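Local coordinates for aminotransferase, classes I and II (Silicibacter pomeroyi DSS-3, PDB 3H14), which probably transfers the amino group of L-aspartate to 2-oxoglutarate, with pyridoxal 5'-phosphate as cofactor, giving oxaloacetate and L-glutamate, at residues G103-F108 against R133-V138; I120-P123 against Y128-I131; V213-L218 against C222-S227; M242-P245 against V251-R254. All coordinates share one frame; numbering follows the deposited sequence.

In the fold
All four contacts belong to the large mixed seven-stranded sheet of the class I aminotransferase fold and the chain packed on it. Contacts 1 and 2 share helix 126-134, and their centres lie about 11 Å apart; contact 2 falls in the chain between the two segments of contact 1. Contacts 3 and 4 follow, about 13 Å apart between centres, on neighbouring antiparallel strands 223-227 and 240-243. Helix 100-111 of contact 1 bridges the halves: Ala107 meets Tyr223, while Leu106 meets Met242 and Val252. Contacts 2 and 4 do not touch, their centres being about 22 Å apart. Contacts 2 to 4 join helices or a loop to the sheet, while contact 1 joins two of the helices that lie on it.

Contact 1: residues G103-F108 against R133-V138; sequences GFLLAF and RALGLV
Leu135 and Leu137, which flank the glycine of a Schellman motif closing helix 126-134, pack against Leu105 and Phe108 of helix 100-111, another helix packed on the large sheet of the aminotransferase fold. The turn itself is held by backbone bonds: Gly136 N reaches Arg133 O, and Leu137 N reaches back to Leu132 O. Glycine suits the middle position because its phi is positive (76°), and the reversal there lets both leucines point at the other helix.

Across the interface every contact is apolar. Leu135 serves two partners with its two methyls. Its CD2 lies 3.9 Å from Leu105 CD1, the two side chains crossing at about a right angle, while its CD1 comes to the edge of the Phe108 ring, in plane, 3.9 Å from CD2 of that ring. A branched leucine fits at 135 since it can offer methyls to both a ring and another leucine. Leu137 meets the same phenylalanine at its base, its CD1 3.9 Å from Phe108 CB.

Phe108 holds CG anti to its own carbonyl carbon (chi1 -63°), which lays the ring back along its helix, with Phe104 O 3.1 Å above the ring plane and displaced from the ring centre toward its edge atoms.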
# COMPACT_ATOMS: atom_id res chain seq x y z
N GLY A 103 6.40 -10.11 -4.56
CA GLY A 103 7.60 -9.36 -4.23
C GLY A 103 7.96 -9.56 -2.77
O GLY A 103 9.13 -9.77 -2.43
N PHE A 104 6.96 -9.45 -1.91
CA PHE A 104 7.20 -9.70 -0.47
C PHE A 104 7.70 -11.13 -0.21
O PHE A 104 8.64 -11.34 0.57
CB PHE A 104 5.97 -9.39 0.38
CG PHE A 104 5.59 -7.94 0.38
CD1 PHE A 104 6.54 -6.96 0.65
CD2 PHE A 104 4.28 -7.55 0.10
CE1 PHE A 104 6.19 -5.62 0.62
CE2 PHE A 104 3.93 -6.18 0.07
CZ PHE A 104 4.88 -5.23 0.33
N LEU A 105 7.08 -12.11 -0.84
CA LEU A 105 7.52 -13.48 -0.72
C LEU A 105 8.98 -13.65 -1.12
O LEU A 105 9.74 -14.35 -0.46
CB LEU A 105 6.63 -14.40 -1.57
CG LEU A 105 7.02 -15.88 -1.61
CD1 LEU A 105 6.97 -16.45 -0.20
CD2 LEU A 105 6.11 -16.67 -2.54
N LEU A 106 9.37 -12.99 -2.19
CA LEU A 106 10.69 -13.19 -2.74
C LEU A 106 11.70 -12.46 -1.88
O LEU A 106 12.72 -13.04 -1.53
CB LEU A 106 10.75 -12.71 -4.18
CG LEU A 106 10.03 -13.57 -5.22
CD1 LEU A 106 10.09 -12.82 -6.57
CD2 LEU A 106 10.69 -14.98 -5.26
N ALA A 107 11.36 -11.23 -1.49
CA ALA A 107 12.21 -10.48 -0.60
C ALA A 107 12.43 -11.24 0.69
O ALA A 107 13.57 -11.41 1.13
CB ALA A 107 11.65 -9.13 -0.33
N PHE A 108 11.35 -11.68 1.34
CA PHE A 108 11.51 -12.27 2.65
C PHE A 108 12.26 -13.59 2.56
O PHE A 108 13.02 -13.92 3.47
CB PHE A 108 10.14 -12.51 3.31
CG PHE A 108 9.36 -11.25 3.57
CD1 PHE A 108 9.98 -10.01 3.61
CD2 PHE A 108 8.00 -11.32 3.86
CE1 PHE A 108 9.25 -8.87 3.87
CE2 PHE A 108 7.27 -10.16 4.10
CZ PHE A 108 7.92 -8.95 4.11
N ARG A 133 4.60 -13.72 9.55
CA ARG A 133 4.25 -14.83 10.43
C ARG A 133 3.99 -16.13 9.65
O ARG A 133 4.39 -17.23 10.08
CB ARG A 133 2.97 -14.44 11.20
CG ARG A 133 2.68 -15.29 12.39
CD ARG A 133 1.29 -14.97 13.04
NE ARG A 133 1.01 -15.88 14.16
CZ ARG A 133 0.65 -17.16 14.00
NH1 ARG A 133 0.50 -17.65 12.78
NH2 ARG A 133 0.44 -17.93 15.07
N ALA A 134 3.27 -16.01 8.54
CA ALA A 134 2.94 -17.15 7.66
C ALA A 134 4.17 -17.89 7.12
O ALA A 134 4.11 -19.08 6.83
CB ALA A 134 2.09 -16.69 6.48
N LEU A 135 5.27 -17.16 7.03
CA LEU A 135 6.56 -17.69 6.58
C LEU A 135 7.51 -18.14 7.72
O LEU A 135 8.69 -18.50 7.48
CB LEU A 135 7.25 -16.61 5.75
CG LEU A 135 6.56 -16.37 4.40
CD1 LEU A 135 7.25 -15.19 3.65
CD2 LEU A 135 6.55 -17.60 3.53
N GLY A 136 7.02 -18.11 8.95
CA GLY A 136 7.82 -18.43 10.12
C GLY A 136 8.79 -17.37 10.55
O GLY A 136 9.77 -17.65 11.26
N LEU A 137 8.53 -16.13 10.17
CA LEU A 137 9.38 -15.04 10.58
C LEU A 137 8.62 -14.28 11.70
O LEU A 137 7.47 -14.59 12.02
CB LEU A 137 9.68 -14.11 9.40
CG LEU A 137 10.22 -14.79 8.15
CD1 LEU A 137 10.35 -13.78 7.03
CD2 LEU A 137 11.60 -15.53 8.47
N VAL A 138 9.30 -13.32 12.28
CA VAL A 138 8.81 -12.62 13.47
C VAL A 138 8.61 -11.14 13.18
O VAL A 138 9.56 -10.33 13.16
CB VAL A 138 9.75 -12.81 14.65
CG1 VAL A 138 9.21 -12.01 15.87
CG2 VAL A 138 9.94 -14.31 14.97

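Contact 2: residues I120-P123 against Y128-I131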
# COMPACT_ATOMS: atom_id res chain seq x y z
N ILE A 120 8.39 -3.37 11.41
CA ILE A 120 7.35 -2.77 10.56
C ILE A 120 6.59 -1.74 11.37
O ILE A 120 6.24 -1.99 12.51
CB ILE A 120 6.36 -3.85 10.03
CG1 ILE A 120 5.81 -4.70 11.18
CG2 ILE A 120 7.08 -4.78 9.01
CD1 ILE A 120 4.86 -5.81 10.76
N GLY A 121 6.38 -0.56 10.81
CA GLY A 121 5.63 0.50 11.55
C GLY A 121 4.19 0.16 11.77
O GLY A 121 3.56 -0.48 10.93
N ALA A 122 3.63 0.58 12.92
CA ALA A 122 2.21 0.42 13.19
C ALA A 122 1.76 1.85 13.48
O ALA A 122 2.30 2.46 14.37
CB ALA A 122 1.97 -0.48 14.42
N PRO A 123 0.80 2.41 12.70
CA PRO A 123 -0.05 1.76 11.70
C PRO A 123 0.71 1.42 10.44
O PRO A 123 1.64 2.14 10.05
CB PRO A 123 -1.10 2.84 11.37
CG PRO A 123 -0.36 4.15 11.65
CD PRO A 123 0.51 3.85 12.82
N TYR A 128 1.61 -7.10 6.06
CA TYR A 128 3.03 -7.26 6.38
C TYR A 128 3.22 -8.25 7.52
O TYR A 128 3.98 -9.21 7.37
CB TYR A 128 3.72 -5.96 6.83
CG TYR A 128 3.87 -4.82 5.87
CD1 TYR A 128 3.96 -5.00 4.50
CD2 TYR A 128 4.02 -3.51 6.37
CE1 TYR A 128 4.11 -3.93 3.67
CE2 TYR A 128 4.18 -2.45 5.54
CZ TYR A 128 4.23 -2.65 4.18
OH TYR A 128 4.38 -1.55 3.37
N ARG A 129 2.56 -7.99 8.66
CA ARG A 129 2.72 -8.87 9.84
C ARG A 129 2.24 -10.28 9.58
O ARG A 129 2.85 -11.22 10.05
CB ARG A 129 2.08 -8.30 11.14
CG ARG A 129 0.57 -8.15 11.10
CD ARG A 129 0.04 -7.54 12.44
NE ARG A 129 0.48 -6.16 12.58
CZ ARG A 129 -0.20 -5.10 12.16
NH1 ARG A 129 -1.40 -5.23 11.59
NH2 ARG A 129 0.30 -3.88 12.32
N GLN A 130 1.19 -10.43 8.77
CA GLN A 130 0.63 -11.73 8.50
C GLN A 130 1.51 -12.59 7.59
O GLN A 130 1.67 -13.78 7.83
CB GLN A 130 -0.79 -11.63 7.90
CG GLN A 130 -1.82 -10.83 8.74
CD GLN A 130 -2.05 -11.37 10.14
OE1 GLN A 130 -1.93 -12.57 10.39
NE2 GLN A 130 -2.40 -10.48 11.06
N ILE A 131 2.00 -12.00 6.52
CA ILE A 131 2.92 -12.68 5.57
C ILE A 131 4.20 -13.07 6.29
O ILE A 131 4.68 -14.18 6.13
CB ILE A 131 3.26 -11.82 4.36
CG1 ILE A 131 2.04 -11.60 3.48
CG2 ILE A 131 4.42 -12.46 3.49
CD1 ILE A 131 2.26 -10.54 2.35
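The beta-alpha-beta unit made of strand 117-122, helix 126-134 and strand 138-143 is packed together here between its first strand and its helix, where Ile120 meets Tyr128 and Arg129. Ile120 is the central side chain. Its CG1 branch stands between the backbone N and the carbonyl carbon (chi1 52°), and the extended chain beyond it carries CD1 up to the helix backbone. There CD1 lies 3.8 Å from Arg129 CB and is also 4.1 Å from Tyr128 CB. The second branch, CG2, passes the tyrosine at 4.2 Å from its CB, and the two side chains slide past each other in opposite directions. A beta-branched residue suits a strand and gives two apolar arms to pack against the helix.

Arg129 turns back over the strand. The bend at its chi3 (68°) brings the guanidinium edge to Ala122, with NH2 4.3 Å from Ala122 CB; a small methyl leaves room for that broad group. The cationic end is held by others: NH2 forms a salt bridge with Asp141 and bonds Phe348 O, while NH1 bonds Asp347 O. Tyr128 OH is hydrogen-bonded to Asp200 OD2. A glycerol beside Tyr128, bonded to Gly121 N, probably comes from the crystallisation liquor but may mark a pocket.

Methyl and methylene groups make most of the contact; the guanidinium brushes Ala122 at its edge, and both polar ends are bonded beyond the segments. Asp141 probably offsets the arginine's charge, so an apolar seam can lie directly beside an ionic one.

Contact 3: residues V213-L218 against C222-S227; sequences VTALEL and CYVINS
Val224 of strand 223-227 and Cys222, two residues before it, present a pair of bumps to the short 3-10 turn at 215-217, part of the loop that leads into this strand of the aminotransferase sheet. The knob of Val224 is its CG2 methyl. It settles beside the branch point of Leu216, 3.9 Å from CG, and also borders Ala215 CB at 4.2 Å; Thr214 OG1 closes the rim of this hollow.

Cys222 fills the neighbouring dip. Its SG stands between the backbone N and the carbonyl carbon (chi1 65°), and from there reaches Ala215 CB at 3.7 Å and Leu216 CD2 at 4.0 Å. Alanine suits the floor because its single methyl lets the sulfur come close and leaves Val224 CG2 at its border, whereas the longer Leu216 puts CD2 alongside both.

The turn keeps its shape through its own bonds: Glu217 N meets Thr214 O at 3.0 Å, and Glu217 OE1 accepts from Thr214 N. Thr214 OG1 is hydrogen-bonded to Glu201. No hydrogen bond joins the two segments, so the loop rests on the strand almost wholly through aliphatic carbons and a sulfur, and the fit probably depends on shape and exclusion of water.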
# COMPACT_ATOMS: atom_id res chain seq x y z
N VAL A 213 10.31 9.59 -2.98
CA VAL A 213 11.74 9.33 -3.05
C VAL A 213 12.00 7.83 -3.11
O VAL A 213 11.71 7.14 -2.17
CB VAL A 213 12.51 9.90 -1.83
CG1 VAL A 213 14.00 9.67 -2.03
CG2 VAL A 213 12.22 11.40 -1.66
N THR A 214 12.55 7.33 -4.22
CA THR A 214 12.92 5.92 -4.26
C THR A 214 14.15 5.70 -3.40
O THR A 214 15.04 6.54 -3.37
CB THR A 214 13.15 5.35 -5.70
OG1 THR A 214 13.43 3.95 -5.60
CG2 THR A 214 14.32 5.99 -6.40
N ALA A 215 14.17 4.60 -2.66
CA ALA A 215 15.33 4.21 -1.87
C ALA A 215 16.59 4.11 -2.72
O ALA A 215 17.69 4.29 -2.20
CB ALA A 215 15.09 2.91 -1.17
N LEU A 216 16.43 3.85 -4.01
CA LEU A 216 17.55 3.83 -4.98
C LEU A 216 18.29 5.17 -5.13
O LEU A 216 19.43 5.19 -5.53
CB LEU A 216 17.05 3.35 -6.34
CG LEU A 216 16.39 1.96 -6.27
CD1 LEU A 216 15.93 1.53 -7.63
CD2 LEU A 216 17.34 0.92 -5.71
N GLU A 217 17.66 6.28 -4.77
CA GLU A 217 18.33 7.58 -4.75
C GLU A 217 19.34 7.72 -3.61
O GLU A 217 20.14 8.66 -3.60
CB GLU A 217 17.31 8.71 -4.63
CG GLU A 217 16.42 8.98 -5.87
CD GLU A 217 15.40 10.07 -5.63
OE1 GLU A 217 14.17 9.79 -5.63
OE2 GLU A 217 15.81 11.22 -5.41
N LEU A 218 19.29 6.81 -2.62
CA LEU A 218 20.16 6.85 -1.44
C LEU A 218 21.07 5.65 -1.32
O LEU A 218 22.15 5.77 -0.77
CB LEU A 218 19.34 6.97 -0.15
CG LEU A 218 18.72 8.37 0.00
CD1 LEU A 218 17.25 8.30 0.35
CD2 LEU A 218 19.49 9.27 0.97
N CYS A 222 19.40 -2.37 -0.96
CA CYS A 222 18.02 -2.41 -0.48
C CYS A 222 17.25 -3.20 -1.50
O CYS A 222 17.71 -3.38 -2.62
CB CYS A 222 17.42 -1.01 -0.33
SG CYS A 222 17.23 -0.08 -1.85
N TYR A 223 16.11 -3.73 -1.08
CA TYR A 223 15.11 -4.31 -1.99
C TYR A 223 14.02 -3.25 -2.13
O TYR A 223 13.55 -2.73 -1.13
CB TYR A 223 14.53 -5.58 -1.42
CG TYR A 223 15.32 -6.83 -1.69
CD1 TYR A 223 16.73 -6.82 -1.67
CD2 TYR A 223 14.69 -8.03 -1.94
CE1 TYR A 223 17.47 -7.98 -1.89
CE2 TYR A 223 15.41 -9.18 -2.18
CZ TYR A 223 16.83 -9.13 -2.15
OH TYR A 223 17.57 -10.26 -2.39
N VAL A 224 13.64 -2.92 -3.35
CA VAL A 224 12.48 -2.04 -3.60
C VAL A 224 11.34 -2.93 -4.14
O VAL A 224 11.57 -3.79 -5.05
CB VAL A 224 12.83 -0.92 -4.60
CG1 VAL A 224 11.57 -0.16 -5.08
CG2 VAL A 224 13.80 0.06 -4.02
N ILE A 225 10.14 -2.74 -3.58
CA ILE A 225 8.95 -3.54 -3.95
C ILE A 225 7.93 -2.58 -4.58
O ILE A 225 7.68 -1.52 -4.05
CB ILE A 225 8.32 -4.28 -2.72
CG1 ILE A 225 9.38 -5.07 -1.91
CG2 ILE A 225 7.08 -5.14 -3.15
CD1 ILE A 225 10.22 -6.05 -2.71
N ASN A 226 7.40 -2.96 -5.75
CA ASN A 226 6.39 -2.17 -6.41
C ASN A 226 5.36 -3.07 -7.10
O ASN A 226 5.42 -4.30 -7.07
CB ASN A 226 7.01 -1.19 -7.39
CG ASN A 226 6.34 0.19 -7.36
OD1 ASN A 226 5.10 0.32 -7.47
ND2 ASN A 226 7.18 1.24 -7.28
N SER A 227 4.38 -2.42 -7.70
CA SER A 227 3.21 -3.10 -8.23
C SER A 227 2.58 -2.22 -9.30
O SER A 227 2.76 -0.98 -9.30
CB SER A 227 2.20 -3.31 -7.10
OG SER A 227 1.04 -4.04 -7.55

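Contact 4: residues M242-P245 against V251-R254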
# COMPACT_ATOMS: atom_id res chain seq x y z
N MSE A 242 10.22 -5.77 -8.60
CA MSE A 242 11.12 -5.40 -7.54
C MSE A 242 12.47 -5.01 -8.15
O MSE A 242 12.77 -5.37 -9.29
CB MSE A 242 11.21 -6.54 -6.50
CG MSE A 242 11.71 -7.85 -7.03
SE MSE A 242 11.40 -9.39 -5.86
CE MSE A 242 12.15 -8.64 -4.26
N VAL A 243 13.24 -4.19 -7.44
CA VAL A 243 14.61 -3.88 -7.81
C VAL A 243 15.49 -4.37 -6.68
O VAL A 243 15.22 -4.08 -5.51
CB VAL A 243 14.80 -2.35 -8.03
CG1 VAL A 243 16.26 -2.00 -8.47
CG2 VAL A 243 13.77 -1.80 -9.04
N VAL A 244 16.53 -5.12 -7.03
CA VAL A 244 17.49 -5.65 -6.09
C VAL A 244 18.91 -5.27 -6.56
O VAL A 244 19.10 -4.91 -7.72
CB VAL A 244 17.36 -7.18 -5.96
CG1 VAL A 244 15.95 -7.52 -5.57
CG2 VAL A 244 17.70 -7.89 -7.29
N PRO A 245 19.89 -5.30 -5.66
CA PRO A 245 21.29 -5.04 -6.01
C PRO A 245 21.78 -5.96 -7.12
O PRO A 245 21.27 -7.06 -7.25
CB PRO A 245 22.03 -5.33 -4.70
CG PRO A 245 21.00 -5.11 -3.62
CD PRO A 245 19.73 -5.56 -4.21
N VAL A 251 20.26 -14.56 -6.83
CA VAL A 251 19.57 -15.13 -5.66
C VAL A 251 18.05 -15.13 -5.87
O VAL A 251 17.39 -16.14 -5.66
CB VAL A 251 19.91 -14.37 -4.34
CG1 VAL A 251 19.13 -14.94 -3.16
CG2 VAL A 251 21.42 -14.41 -4.07
N VAL A 252 17.51 -13.99 -6.28
CA VAL A 252 16.06 -13.85 -6.49
C VAL A 252 15.57 -14.72 -7.63
O VAL A 252 14.56 -15.42 -7.48
CB VAL A 252 15.61 -12.38 -6.69
CG1 VAL A 252 14.12 -12.32 -6.91
CG2 VAL A 252 15.96 -11.54 -5.46
N GLU A 253 16.32 -14.70 -8.73
CA GLU A 253 15.97 -15.50 -9.90
C GLU A 253 15.85 -16.97 -9.58
O GLU A 253 14.92 -17.61 -10.01
CB GLU A 253 16.97 -15.30 -11.06
CG GLU A 253 16.71 -16.23 -12.26
CD GLU A 253 17.81 -16.16 -13.35
OE1 GLU A 253 19.01 -16.17 -12.98
OE2 GLU A 253 17.47 -16.09 -14.56
N ARG A 254 16.79 -17.53 -8.83
CA ARG A 254 16.72 -18.94 -8.53
C ARG A 254 15.55 -19.27 -7.65
O ARG A 254 14.92 -20.31 -7.82
CB ARG A 254 17.99 -19.42 -7.84
CG ARG A 254 19.12 -19.65 -8.78
CD ARG A 254 20.31 -20.22 -8.06
NE ARG A 254 21.49 -20.18 -8.91
CZ ARG A 254 22.71 -20.59 -8.54
NH1 ARG A 254 22.91 -21.09 -7.32
NH2 ARG A 254 23.72 -20.52 -9.40
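Val252 meets Met242 and Val244 between helix 249-258 and the end of strand 240-243, a strand-to-helix contact near the periphery of the large sheet in the class I aminotransferase fold. Its tight part rests on this one valine, whose two methyls serve two partners. CG1, set anti to the backbone N (chi1 179°), lies 4.1 Å from the selenium atom SE of Met242, a selenomethionine, and those side chains run at an oblique angle. CG2 faces the other way along the strand and meets Val244 CG1 tip to tip at 4.0 Å.

Methionine suits the longer reach. Its long, unbranched, flexible chain extends from the strand and then bends at its third torsion (chi3 -52°), with SE as the atom that touches the helix. Val244, two residues on and on the same side, has a shorter side chain and needs only a methyl to reach Val252. All three residues are buried, and no hydrogen bond crosses between the segments.

Away from Val252 the helix is open: Val251, Glu253 and Arg254 are exposed and make no contact with 242-245, though Val251 still touches Ala110 of helix 100-111. The charged Glu253 and Arg254 suit the solvent side. With one helical residue in touch, the two segments bury just 110 Å² between them.

Around it the layers join up: Leu106 of helix 100-111 touches both Met242 and Val252, as do Tyr223 of strand 223-227 and Val95 of strand 94-97, placing the valine among three neighbouring strands of the sheet and helix 100-111.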